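Local coordinates for protein putative sortase (Streptococcus pneumoniae, PDB 2W1K) that probably joins pilin subunits covalently through cysteine-based transpeptidation during pilus fibre assembly, as a class C sortase, at residues A30-L35 with L99-T104; P44-G49 with N182-V187; G65-S68 with E73-E76; L80-H85 with G90-D95. One frame throughout, in Å; residues are numbered along the deposited sequence. Where two conformers were deposited one is given.

Interaction 1: A30-L35 with L99-T104; sequences AYNQRL and LPLDGT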
loop_
_atom_site.group_PDB
_atom_site.type_symbol
_atom_site.label_atom_id
_atom_site.label_comp_id
_atom_site.label_asym_id
_atom_site.label_seq_id
_atom_site.Cartn_x
_atom_site.Cartn_y
_atom_site.Cartn_z
ATOM N N ALA A 30 -2.059 16.060 5.399
ATOM C CA ALA A 30 -3.367 16.718 5.313
ATOM C C ALA A 30 -4.430 15.710 5.119
ATOM O O ALA A 30 -5.512 15.744 5.761
ATOM C CB ALA A 30 -3.457 17.721 4.121
ATOM N N TYR A 31 -4.181 14.791 4.196
ATOM C CA TYR A 31 -5.180 13.783 4.008
ATOM C C TYR A 31 -5.380 12.957 5.302
ATOM O O TYR A 31 -6.537 12.614 5.676
ATOM C CB TYR A 31 -4.697 12.849 2.928
ATOM C CG TYR A 31 -5.643 11.638 2.665
ATOM C CD1 TYR A 31 -5.475 10.441 3.372
ATOM C CD2 TYR A 31 -6.609 11.681 1.633
ATOM C CE1 TYR A 31 -6.278 9.350 3.106
ATOM C CE2 TYR A 31 -7.448 10.579 1.368
ATOM C CZ TYR A 31 -7.273 9.412 2.097
ATOM O OH TYR A 31 -8.049 8.243 1.887
ATOM N N ASN A 32 -4.265 12.568 5.976
ATOM C CA ASN A 32 -4.463 11.762 7.184
ATOM C C ASN A 32 -5.276 12.552 8.247
ATOM O O ASN A 32 -6.039 11.956 8.970
ATOM C CB ASN A 32 -3.113 11.199 7.741
ATOM C CG ASN A 32 -2.576 10.043 6.890
ATOM O OD1 ASN A 32 -3.196 9.703 5.888
ATOM N ND2 ASN A 32 -1.437 9.398 7.297
ATOM N N GLN A 33 -5.103 13.888 8.303
ATOM C CA GLN A 33 -5.689 14.747 9.315
ATOM C C GLN A 33 -7.165 14.800 9.075
ATOM O O GLN A 33 -7.898 14.764 10.045
ATOM C CB GLN A 33 -5.146 16.193 9.309
ATOM C CG GLN A 33 -3.593 16.333 9.662
ATOM C CD GLN A 33 -3.201 16.348 11.191
ATOM O OE1 GLN A 33 -2.632 15.321 11.732
ATOM N NE2 GLN A 33 -3.508 17.506 11.902
ATOM N N ARG A 34 -7.628 14.813 7.805
ATOM C CA ARG A 34 -9.090 14.863 7.554
ATOM C C ARG A 34 -9.865 13.614 7.875
ATOM O O ARG A 34 -11.118 13.679 7.980
ATOM C CB ARG A 34 -9.437 15.194 6.103
ATOM C CG ARG A 34 -8.763 16.376 5.555
ATOM C CD ARG A 34 -9.220 16.800 4.187
ATOM N NE ARG A 34 -8.967 15.859 3.076
ATOM C CZ ARG A 34 -7.862 15.871 2.343
ATOM N NH1 ARG A 34 -6.886 16.741 2.653
ATOM N NH2 ARG A 34 -7.738 15.058 1.319
ATOM N N LEU A 35 -9.198 12.455 7.978
ATOM C CA LEU A 35 -9.910 11.211 8.332
ATOM C C LEU A 35 -10.651 11.158 9.679
ATOM O O LEU A 35 -11.648 10.405 9.809
ATOM C CB LEU A 35 -8.918 10.063 8.403
ATOM C CG LEU A 35 -8.201 9.701 7.120
ATOM C CD1 LEU A 35 -7.188 8.588 7.480
ATOM C CD2 LEU A 35 -9.235 9.266 6.076
ATOM N N LEU A 99 -2.772 7.226 4.696
ATOM C CA LEU A 99 -1.573 6.961 3.855
ATOM C C LEU A 99 -0.394 6.513 4.775
ATOM O O LEU A 99 -0.349 6.833 5.996
ATOM C CB LEU A 99 -1.193 8.242 3.046
ATOM C CG LEU A 99 -2.383 8.635 2.135
ATOM C CD1 LEU A 99 -2.221 10.135 1.592
ATOM C CD2 LEU A 99 -2.465 7.715 0.852
ATOM N N PRO A 100 0.563 5.788 4.190
ATOM C CA PRO A 100 1.564 5.090 5.023
ATOM C C PRO A 100 2.682 6.030 5.556
ATOM O O PRO A 100 3.805 6.007 5.089
ATOM C CB PRO A 100 2.108 3.988 4.024
ATOM C CG PRO A 100 2.002 4.761 2.668
ATOM C CD PRO A 100 0.600 5.314 2.759
ATOM N N LEU A 101 2.348 6.910 6.512
ATOM C CA LEU A 101 3.354 7.835 7.032
ATOM C C LEU A 101 3.725 7.404 8.438
ATOM O O LEU A 101 3.071 6.570 8.988
ATOM C CB LEU A 101 2.798 9.262 7.120
ATOM C CG LEU A 101 2.234 9.866 5.867
ATOM C CD1 LEU A 101 1.673 11.291 6.239
ATOM C CD2 LEU A 101 3.323 10.009 4.824
ATOM N N ASP A 102 4.749 8.006 9.008
ATOM C CA ASP A 102 5.152 7.675 10.330
ATOM C C ASP A 102 4.129 8.089 11.422
ATOM O O ASP A 102 3.248 8.851 11.177
ATOM C CB ASP A 102 6.511 8.256 10.519
ATOM C CG ASP A 102 6.495 9.782 10.401
ATOM O OD1 ASP A 102 5.419 10.430 10.685
ATOM O OD2 ASP A 102 7.582 10.325 10.027
ATOM N N GLY A 103 4.243 7.560 12.651
ATOM C CA GLY A 103 3.342 8.029 13.714
ATOM C C GLY A 103 2.598 6.887 14.389
ATOM O O GLY A 103 2.472 5.779 13.808
ATOM N N THR A 104 2.152 7.085 15.637
ATOM C CA THR A 104 1.379 6.008 16.323
ATOM C C THR A 104 -0.013 5.883 15.693
ATOM O O THR A 104 -0.526 6.854 15.159
ATOM C CB THR A 104 1.202 6.320 17.801
ATOM O OG1 THR A 104 0.799 7.678 17.939
ATOM C CG2 THR A 104 2.525 6.105 18.570
#
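Asn32, near the end of helix 18-34, places its CA 6.5 Å from that of Leu99, where an irregular loop runs past the helix. Its carboxamide reads both polar groups of Leu99 at once: OD1 accepts from Leu99 N at 2.8 Å, and ND2 donates to Leu99 O at 3.1 Å in a nearly straight bond (170°) lying close to the amide plane. Asparagine suits the place because one flat group offers an acceptor and a donor side by side. With CG anti to the carbonyl carbon (chi1 -74°), the amide stands out from the helix toward the loop. Leu99 O is gripped twice, since Leu101 N reaches it from the same face at 2.7 Å, closing an inverse gamma turn centred on Pro100, whose ring fits the phi that such a turn needs. Leu101 CD1 packs beside Asn32 ND2 (3.8 Å). On the other flank, the Leu99 side chain crosses that of Tyr31 at about a right angle, CD1 to CD1 at 3.7 Å, and the Tyr31 hydroxyl continues to Asp95 and Gly96 N. The result is a side-chain-to-backbone amide pairing that docks the N-terminal helical extension on the sortase beta core.

Interaction 2: P44-G49 with N182-V187; sequences PFLAEG and NKRLLV
Phe45 and Leu46 meet strand 183-196 through one side chain, Arg184, and no hydrogen bond runs directly between the two segments. The apolar contacts come first. Phe45 CB lies over one face of the guanidinium, toward its rim, 3.9 Å from Arg184 NH2. The phenyl ring itself does not stack: ring and guanidinium planes stand 83° apart, and Arg184 NE lies at the ring edge, 3.9 Å from Phe45 CD2. Leu46 arrives from a different direction, its CD1 at the guanidinium edge, 3.7 Å from Arg184 NH2. The aliphatic groups thus border a flat guanidinium whose NE, NH1 and NH2 all hydrogen-bond to other groups. Pro44 CB covers part of one phenyl face, so proline and aromatic ring form a compact unit.

The polar contacts belong to Arg184. Its chain bends about the CB-CG bond (chi2 -74°), turning NH1 back to Lys183 O at 2.8 Å; Lys183 O lies close to the guanidinium plane, whereas NH1 stands well above the plane of that carbonyl. NH1 also bonds to Phe181 O, while NH2 makes a salt bridge with Asp43, so arginine suits a place that needs several N-H groups fanned out in one plane.

Asp43, Pro44 and Phe45 match the Asp-Pro-aromatic motif of the class C sortase lid, and this packing is consistent with a closed lid. Arg184 follows a classic beta bulge at Asn182 and Lys183 opposite Asp176. Phe45 and Arg184 both touch Cys175 on neighbouring strand 168-176, and Phe45 also reaches Ala111 of strand 106-111.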
loop_
_atom_site.group_PDB
_atom_site.type_symbol
_atom_site.label_atom_id
_atom_site.label_comp_id
_atom_site.label_asym_id
_atom_site.label_seq_id
_atom_site.Cartn_x
_atom_site.Cartn_y
_atom_site.Cartn_z
ATOM N N PRO A 44 -12.983 -2.580 -0.974
ATOM C CA PRO A 44 -12.249 -2.366 -2.224
ATOM C C PRO A 44 -12.616 -3.344 -3.345
ATOM O O PRO A 44 -12.375 -3.064 -4.500
ATOM C CB PRO A 44 -10.794 -2.551 -1.814
ATOM C CG PRO A 44 -10.874 -3.405 -0.611
ATOM C CD PRO A 44 -12.075 -2.981 0.125
ATOM N N PHE A 45 -13.254 -4.441 -3.027
ATOM C CA PHE A 45 -13.570 -5.447 -4.040
ATOM C C PHE A 45 -15.064 -5.483 -4.227
ATOM O O PHE A 45 -15.624 -6.477 -4.727
ATOM C CB PHE A 45 -12.960 -6.845 -3.695
ATOM C CG PHE A 45 -11.469 -6.779 -3.494
ATOM C CD1 PHE A 45 -10.636 -6.657 -4.599
ATOM C CD2 PHE A 45 -10.905 -6.672 -2.224
ATOM C CE1 PHE A 45 -9.223 -6.542 -4.442
ATOM C CE2 PHE A 45 -9.495 -6.546 -2.041
ATOM C CZ PHE A 45 -8.674 -6.470 -3.161
ATOM N N LEU A 46 -15.731 -4.411 -3.816
ATOM C CA LEU A 46 -16.924 -4.199 -4.525
ATOM C C LEU A 46 -16.926 -4.379 -5.996
ATOM O O LEU A 46 -17.621 -5.317 -6.473
ATOM C CB LEU A 46 -18.206 -3.945 -3.792
ATOM C CG LEU A 46 -18.731 -5.441 -3.924
ATOM C CD1 LEU A 46 -17.775 -6.510 -3.345
ATOM C CD2 LEU A 46 -20.214 -5.741 -3.510
ATOM N N ALA A 47 -15.985 -3.677 -6.641
ATOM C CA ALA A 47 -16.358 -2.727 -7.635
ATOM C C ALA A 47 -15.244 -1.689 -7.907
ATOM O O ALA A 47 -14.074 -1.825 -7.465
ATOM C CB ALA A 47 -17.600 -1.991 -7.061
ATOM N N GLU A 48 -15.661 -0.638 -8.628
ATOM C CA GLU A 48 -15.073 0.680 -8.500
ATOM C C GLU A 48 -15.348 1.284 -7.090
ATOM O O GLU A 48 -15.516 0.561 -6.087
ATOM C CB GLU A 48 -15.643 1.605 -9.574
ATOM C CG GLU A 48 -15.398 1.146 -11.004
ATOM C CD GLU A 48 -14.210 1.894 -11.668
ATOM O OE1 GLU A 48 -14.192 3.136 -11.599
ATOM O OE2 GLU A 48 -13.297 1.270 -12.252
ATOM N N GLY A 49 -15.379 2.610 -6.991
ATOM C CA GLY A 49 -15.462 3.202 -5.660
ATOM C C GLY A 49 -16.022 4.599 -5.574
ATOM O O GLY A 49 -15.294 5.592 -5.808
ATOM N N ASN A 182 -15.481 -14.794 -1.246
ATOM C CA ASN A 182 -16.500 -14.201 -0.516
ATOM C C ASN A 182 -15.980 -13.673 0.825
ATOM O O ASN A 182 -16.733 -13.130 1.654
ATOM C CB ASN A 182 -17.637 -15.203 -0.354
ATOM C CG ASN A 182 -17.284 -16.379 0.498
ATOM O OD1 ASN A 182 -16.212 -17.032 0.364
ATOM N ND2 ASN A 182 -18.241 -16.734 1.363
ATOM N N LYS A 183 -14.677 -13.810 1.021
ATOM C CA LYS A 183 -14.025 -13.262 2.232
ATOM C C LYS A 183 -12.859 -12.331 1.890
ATOM O O LYS A 183 -12.575 -12.057 0.717
ATOM C CB LYS A 183 -13.633 -14.417 3.185
ATOM C CG LYS A 183 -14.915 -15.137 3.628
ATOM C CD LYS A 183 -14.673 -16.191 4.644
ATOM C CE LYS A 183 -15.990 -16.733 5.170
ATOM N NZ LYS A 183 -15.704 -17.981 5.972
ATOM N N ARG A 184 -12.226 -11.758 2.911
ATOM C CA ARG A 184 -11.078 -10.889 2.606
ATOM C C ARG A 184 -9.973 -11.397 3.484
ATOM O O ARG A 184 -10.161 -11.525 4.697
ATOM C CB ARG A 184 -11.365 -9.439 2.896
ATOM C CG ARG A 184 -12.631 -8.937 2.289
ATOM C CD ARG A 184 -12.386 -8.770 0.784
ATOM N NE ARG A 184 -13.581 -8.286 0.128
ATOM C CZ ARG A 184 -14.426 -9.056 -0.599
ATOM N NH1 ARG A 184 -14.243 -10.389 -0.771
ATOM N NH2 ARG A 184 -15.452 -8.482 -1.166
ATOM N N LEU A 185 -8.850 -11.715 2.861
ATOM C CA LEU A 185 -7.601 -11.958 3.588
ATOM C C LEU A 185 -6.820 -10.649 3.975
ATOM O O LEU A 185 -6.454 -9.805 3.136
ATOM C CB LEU A 185 -6.712 -12.943 2.817
ATOM C CG LEU A 185 -5.292 -13.215 3.381
ATOM C CD1 LEU A 185 -5.336 -13.740 4.806
ATOM C CD2 LEU A 185 -4.535 -14.182 2.501
ATOM N N LEU A 186 -6.536 -10.506 5.246
ATOM C CA LEU A 186 -5.700 -9.379 5.690
ATOM C C LEU A 186 -4.362 -9.880 6.169
ATOM O O LEU A 186 -4.317 -10.677 7.055
ATOM C CB LEU A 186 -6.342 -8.682 6.883
ATOM C CG LEU A 186 -7.421 -7.604 6.749
ATOM C CD1 LEU A 186 -8.381 -7.727 5.580
ATOM C CD2 LEU A 186 -8.151 -7.263 8.081
ATOM N N VAL A 187 -3.278 -9.303 5.669
ATOM C CA VAL A 187 -1.962 -9.580 6.153
ATOM C C VAL A 187 -1.378 -8.247 6.722
ATOM O O VAL A 187 -1.230 -7.258 6.001
ATOM C CB VAL A 187 -1.065 -10.126 4.960
ATOM C CG1 VAL A 187 0.260 -10.562 5.503
ATOM C CG2 VAL A 187 -1.755 -11.345 4.193
#

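Interaction 3: G65-S68 with E73-E76; sequences GYLS and EIME
Leu67 and Glu76 form the hydrogen-bonded pair of an antiparallel beta hairpin, with Ser68 and Met75 as the next, non-hydrogen-bonded pair. Short strand axes 4.7 Å apart run almost exactly opposite (173°), and the hairpin returns through a G1 beta bulge at Glu73 and Ile74. Leu67 N donates to Glu76 O at 2.9 Å, and Glu76 N answers to Leu67 O at 2.8 Å.

One face of the sheet carries Leu67 and Glu76. The Leu67 branch, with CG anti to the backbone N (chi1 -178°), also brings CD2 loosely to Ile74 CG2 at 4.4 Å. Leu91 packs against both Leu67 and the Glu76 side chain, so the leucine here meets an apolar neighbour, whereas the glutamate uses its methylene carbons for that packing and carries its carboxylate beyond them.

The other face bears Ser68 and Met75. Ser68 touches Phe210, which follows the C-terminal helix, and the small serine lets OG bond to Ala209 O. The Tyr66 ring lies against the Glu76 carbonyl, meeting it obliquely, CD2 to Glu76 O at 3.5 Å. The same ring meets His9 edge-to-face and touches Phe12. An aromatic residue suits this position because one broad group can span the hairpin and the N-terminal helix 5-15.

The strands draw closest at the non-hydrogen-bonded pair, where the CA atoms of Ser68 and Met75 are 4.2 Å apart. Beside it Ser68 CA makes a C-H...O contact with Ile74 O at 3.1 Å, with an angle of 138° at the hydrogen.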
loop_
_atom_site.group_PDB
_atom_site.type_symbol
_atom_site.label_atom_id
_atom_site.label_comp_id
_atom_site.label_asym_id
_atom_site.label_seq_id
_atom_site.Cartn_x
_atom_site.Cartn_y
_atom_site.Cartn_z
ATOM N N GLY A 65 3.341 5.537 -4.760
ATOM C CA GLY A 65 4.495 4.838 -4.143
ATOM C C GLY A 65 4.772 3.545 -4.881
ATOM O O GLY A 65 4.011 3.170 -5.790
ATOM N N TYR A 66 5.886 2.885 -4.537
ATOM C CA TYR A 66 6.125 1.525 -5.003
ATOM C C TYR A 66 6.243 0.567 -3.858
ATOM O O TYR A 66 6.872 0.886 -2.831
ATOM C CB TYR A 66 7.398 1.393 -5.879
ATOM C CG TYR A 66 7.037 1.502 -7.302
ATOM C CD1 TYR A 66 6.829 2.757 -7.828
ATOM C CD2 TYR A 66 6.947 0.401 -8.143
ATOM C CE1 TYR A 66 6.512 2.950 -9.114
ATOM C CE2 TYR A 66 6.581 0.585 -9.519
ATOM C CZ TYR A 66 6.381 1.872 -9.926
ATOM O OH TYR A 66 6.042 2.260 -11.170
ATOM N N LEU A 67 5.716 -0.631 -4.074
ATOM C CA LEU A 67 5.666 -1.585 -3.009
ATOM C C LEU A 67 6.348 -2.903 -3.474
ATOM O O LEU A 67 6.125 -3.415 -4.601
ATOM C CB LEU A 67 4.187 -1.833 -2.593
ATOM C CG LEU A 67 3.967 -2.803 -1.410
ATOM C CD1 LEU A 67 2.631 -2.479 -0.737
ATOM C CD2 LEU A 67 3.901 -4.306 -1.871
ATOM N N SER A 68 7.127 -3.479 -2.591
ATOM C CA SER A 68 7.886 -4.635 -2.985
ATOM C C SER A 68 7.845 -5.674 -1.869
ATOM O O SER A 68 7.918 -5.316 -0.699
ATOM C CB SER A 68 9.324 -4.211 -3.314
ATOM O OG SER A 68 10.138 -5.330 -3.358
ATOM N N GLU A 73 8.326 -12.198 -4.891
ATOM C CA GLU A 73 8.656 -11.468 -6.092
ATOM C C GLU A 73 7.525 -10.564 -6.530
ATOM O O GLU A 73 7.160 -10.515 -7.670
ATOM C CB GLU A 73 9.078 -12.410 -7.174
ATOM C CG GLU A 73 10.336 -13.162 -6.709
ATOM C CD GLU A 73 10.829 -14.171 -7.708
ATOM O OE1 GLU A 73 9.965 -14.726 -8.398
ATOM O OE2 GLU A 73 12.071 -14.393 -7.801
ATOM N N ILE A 74 7.059 -9.760 -5.601
ATOM C CA ILE A 74 6.088 -8.725 -5.904
ATOM C C ILE A 74 6.765 -7.374 -5.925
ATOM O O ILE A 74 7.424 -7.006 -4.916
ATOM C CB ILE A 74 5.037 -8.719 -4.809
ATOM C CG1 ILE A 74 4.259 -10.052 -4.855
ATOM C CG2 ILE A 74 4.029 -7.473 -4.971
ATOM C CD1 ILE A 74 3.226 -10.218 -3.662
ATOM N N MET A 75 6.633 -6.643 -7.029
ATOM C CA MET A 75 7.154 -5.290 -7.105
ATOM C C MET A 75 6.147 -4.451 -7.926
ATOM O O MET A 75 6.118 -4.592 -9.118
ATOM C CB MET A 75 8.552 -5.333 -7.772
ATOM C CG MET A 75 9.266 -3.981 -7.922
ATOM S SD MET A 75 10.889 -3.932 -8.756
ATOM C CE MET A 75 11.791 -5.422 -8.230
ATOM N N GLU A 76 5.335 -3.571 -7.286
ATOM C CA GLU A 76 4.211 -2.946 -7.993
ATOM C C GLU A 76 4.016 -1.456 -7.654
ATOM O O GLU A 76 4.243 -1.019 -6.517
ATOM C CB GLU A 76 2.924 -3.669 -7.563
ATOM C CG GLU A 76 2.720 -5.081 -7.982
ATOM C CD GLU A 76 2.556 -5.219 -9.527
ATOM O OE1 GLU A 76 2.094 -4.263 -10.210
ATOM O OE2 GLU A 76 2.922 -6.282 -10.065
#

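Interaction 4: L80-H85 with G90-D95; sequences LGADYH and GLAHVD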
loop_
_atom_site.group_PDB
_atom_site.type_symbol
_atom_site.label_atom_id
_atom_site.label_comp_id
_atom_site.label_asym_id
_atom_site.label_seq_id
_atom_site.Cartn_x
_atom_site.Cartn_y
_atom_site.Cartn_z
ATOM N N LEU A 80 -3.792 5.594 -5.716
ATOM C CA LEU A 80 -4.712 6.089 -4.668
ATOM C C LEU A 80 -6.188 5.836 -5.002
ATOM O O LEU A 80 -6.770 6.479 -5.950
ATOM C CB LEU A 80 -4.501 7.606 -4.494
ATOM C CG LEU A 80 -3.064 8.005 -4.079
ATOM C CD1 LEU A 80 -3.040 9.550 -3.919
ATOM C CD2 LEU A 80 -2.669 7.275 -2.753
ATOM N N GLY A 81 -6.856 5.085 -4.127
ATOM C CA GLY A 81 -8.254 4.727 -4.385
ATOM C C GLY A 81 -8.467 3.410 -5.144
ATOM O O GLY A 81 -7.934 3.204 -6.202
ATOM N N ALA A 82 -9.226 2.496 -4.568
ATOM C CA ALA A 82 -9.120 1.134 -4.959
ATOM C C ALA A 82 -10.381 0.926 -5.791
ATOM O O ALA A 82 -11.350 0.491 -5.255
ATOM C CB ALA A 82 -9.157 0.194 -3.659
ATOM N N ASP A 83 -10.397 1.325 -7.049
ATOM C CA ASP A 83 -11.540 1.025 -7.936
ATOM C C ASP A 83 -11.048 -0.040 -8.951
ATOM O O ASP A 83 -9.882 -0.456 -8.955
ATOM C CB ASP A 83 -12.014 2.281 -8.668
ATOM C CG ASP A 83 -10.859 2.992 -9.347
ATOM O OD1 ASP A 83 -9.835 2.319 -9.626
ATOM O OD2 ASP A 83 -10.876 4.234 -9.504
ATOM N N TYR A 84 -11.941 -0.436 -9.840
ATOM C CA TYR A 84 -11.655 -1.404 -10.875
ATOM C C TYR A 84 -10.492 -0.974 -11.710
ATOM O O TYR A 84 -9.677 -1.794 -12.068
ATOM C CB TYR A 84 -12.903 -1.497 -11.800
ATOM C CG TYR A 84 -12.782 -2.465 -12.972
ATOM C CD1 TYR A 84 -13.348 -3.794 -12.885
ATOM C CD2 TYR A 84 -12.123 -2.104 -14.181
ATOM C CE1 TYR A 84 -13.298 -4.728 -13.996
ATOM C CE2 TYR A 84 -12.035 -3.051 -15.270
ATOM C CZ TYR A 84 -12.633 -4.341 -15.149
ATOM O OH TYR A 84 -12.560 -5.236 -16.177
ATOM N N HIS A 85 -10.476 0.305 -12.101
ATOM C CA HIS A 85 -9.475 0.863 -12.994
ATOM C C HIS A 85 -8.120 0.717 -12.353
ATOM O O HIS A 85 -7.226 0.064 -12.927
ATOM C CB HIS A 85 -9.859 2.322 -13.282
ATOM C CG HIS A 85 -8.810 3.140 -13.972
ATOM N ND1 HIS A 85 -8.437 4.407 -13.543
ATOM C CD2 HIS A 85 -8.025 2.863 -15.052
ATOM C CE1 HIS A 85 -7.476 4.872 -14.335
ATOM N NE2 HIS A 85 -7.234 3.977 -15.281
ATOM N N GLY A 90 -2.426 -2.205 -10.889
ATOM C CA GLY A 90 -1.434 -2.268 -9.827
ATOM C C GLY A 90 -2.155 -2.431 -8.506
ATOM O O GLY A 90 -3.260 -3.070 -8.448
ATOM N N LEU A 91 -1.521 -1.937 -7.414
ATOM C CA LEU A 91 -2.106 -2.082 -6.055
ATOM C C LEU A 91 -2.758 -0.755 -5.766
ATOM O O LEU A 91 -2.455 0.218 -6.443
ATOM C CB LEU A 91 -1.012 -2.361 -5.020
ATOM C CG LEU A 91 -0.139 -3.541 -5.420
ATOM C CD1 LEU A 91 0.991 -3.717 -4.442
ATOM C CD2 LEU A 91 -1.068 -4.892 -5.574
ATOM N N ALA A 92 -3.648 -0.681 -4.790
ATOM C CA ALA A 92 -4.390 0.622 -4.603
ATOM C C ALA A 92 -4.622 0.874 -3.141
ATOM O O ALA A 92 -5.153 -0.002 -2.446
ATOM C CB ALA A 92 -5.711 0.628 -5.312
ATOM N N HIS A 93 -4.252 2.082 -2.663
ATOM C CA HIS A 93 -4.522 2.433 -1.293
ATOM C C HIS A 93 -6.040 2.541 -1.111
ATOM O O HIS A 93 -6.760 3.002 -2.024
ATOM C CB HIS A 93 -3.818 3.750 -0.954
ATOM C CG HIS A 93 -4.280 4.337 0.327
ATOM N ND1 HIS A 93 -5.350 5.213 0.390
ATOM C CD2 HIS A 93 -3.854 4.149 1.615
ATOM C CE1 HIS A 93 -5.576 5.521 1.649
ATOM N NE2 HIS A 93 -4.697 4.892 2.414
ATOM N N VAL A 94 -6.533 2.055 0.031
ATOM C CA VAL A 94 -7.972 2.080 0.417
ATOM C C VAL A 94 -8.375 3.392 1.095
ATOM O O VAL A 94 -7.958 3.710 2.205
ATOM C CB VAL A 94 -8.302 0.836 1.277
ATOM C CG1 VAL A 94 -9.805 0.837 1.740
ATOM C CG2 VAL A 94 -8.058 -0.463 0.334
ATOM N N ASP A 95 -9.145 4.196 0.372
ATOM C CA ASP A 95 -9.639 5.458 0.894
ATOM C C ASP A 95 -10.309 5.255 2.250
ATOM O O ASP A 95 -11.136 4.319 2.430
ATOM C CB ASP A 95 -10.616 6.058 -0.092
ATOM C CG ASP A 95 -11.108 7.483 0.345
ATOM O OD1 ASP A 95 -10.303 8.412 0.552
ATOM O OD2 ASP A 95 -12.316 7.681 0.531
HETATM O O HOH W 1 -10.577 3.083 -2.106
#
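Leu80 and His93 pair as neighbours in parallel strands, and past Leu80 the first chain turns toward the helix of a beta-alpha-beta unit, so that Ala82 comes opposite Ala92, the residue before His93. The tight part surrounds the Ala92 methyl. CB presses into the turning backbone, 3.5 Å from both Ala82 CA and Gly81 O, and meets Ala82 CB at 3.8 Å. The small methyl of Ala92 suits a site pressed against backbone atoms in this way. Gly81 has a positive phi (91°) at which a CB would strike the preceding carbonyl oxygen, so glycine is called for. Its N donates to His93 O at 3.0 Å in a bent bond (131°).

The flanks are looser. Leu80 CD2 only brushes His93 CB at 4.1 Å; the CG of His93 is anti to the backbone N (chi1 167°), which carries the imidazole away toward Tyr54, whose hydroxyl bonds to ND1. On the other flank Ala82 CB lightly touches Val94 CG2, and the two chains diverge. A water fills in there, accepting from Ala82 N at 2.9 Å and from Asp95 N at 3.1 Å.

Past the turn, Asp83 is the N-cap of helix 84-89, its OD1 taking His86 N. The chemistry is therefore mostly backbone: one direct bond and one water bridge satisfy N-H groups where regular strand pairing gives out, and small residues allow the close approach.

Overall arrangement
Interaction 3, the hairpin 65-69/74-80, closes before interaction 4 opens in the following beta-alpha-beta unit; their centres are 14 Å apart, and they share strand 74-80, which lies beside strand 91-93 in the sheet. Interactions 1 and 2 close much longer loops, each spanning both of these, and their own segments alternate along the chain. Interaction 4 touches all three others: Leu80 packs on Leu99 of interaction 1 (centres 17 Å apart), and Ala82 and His85 meet Pro44 and Glu48 of interaction 2 (11 Å). Interactions 1 and 3 lie on opposite sides of the chain's centre. Thus helix 18-34 and the lid-like loop both close on one sortase beta core.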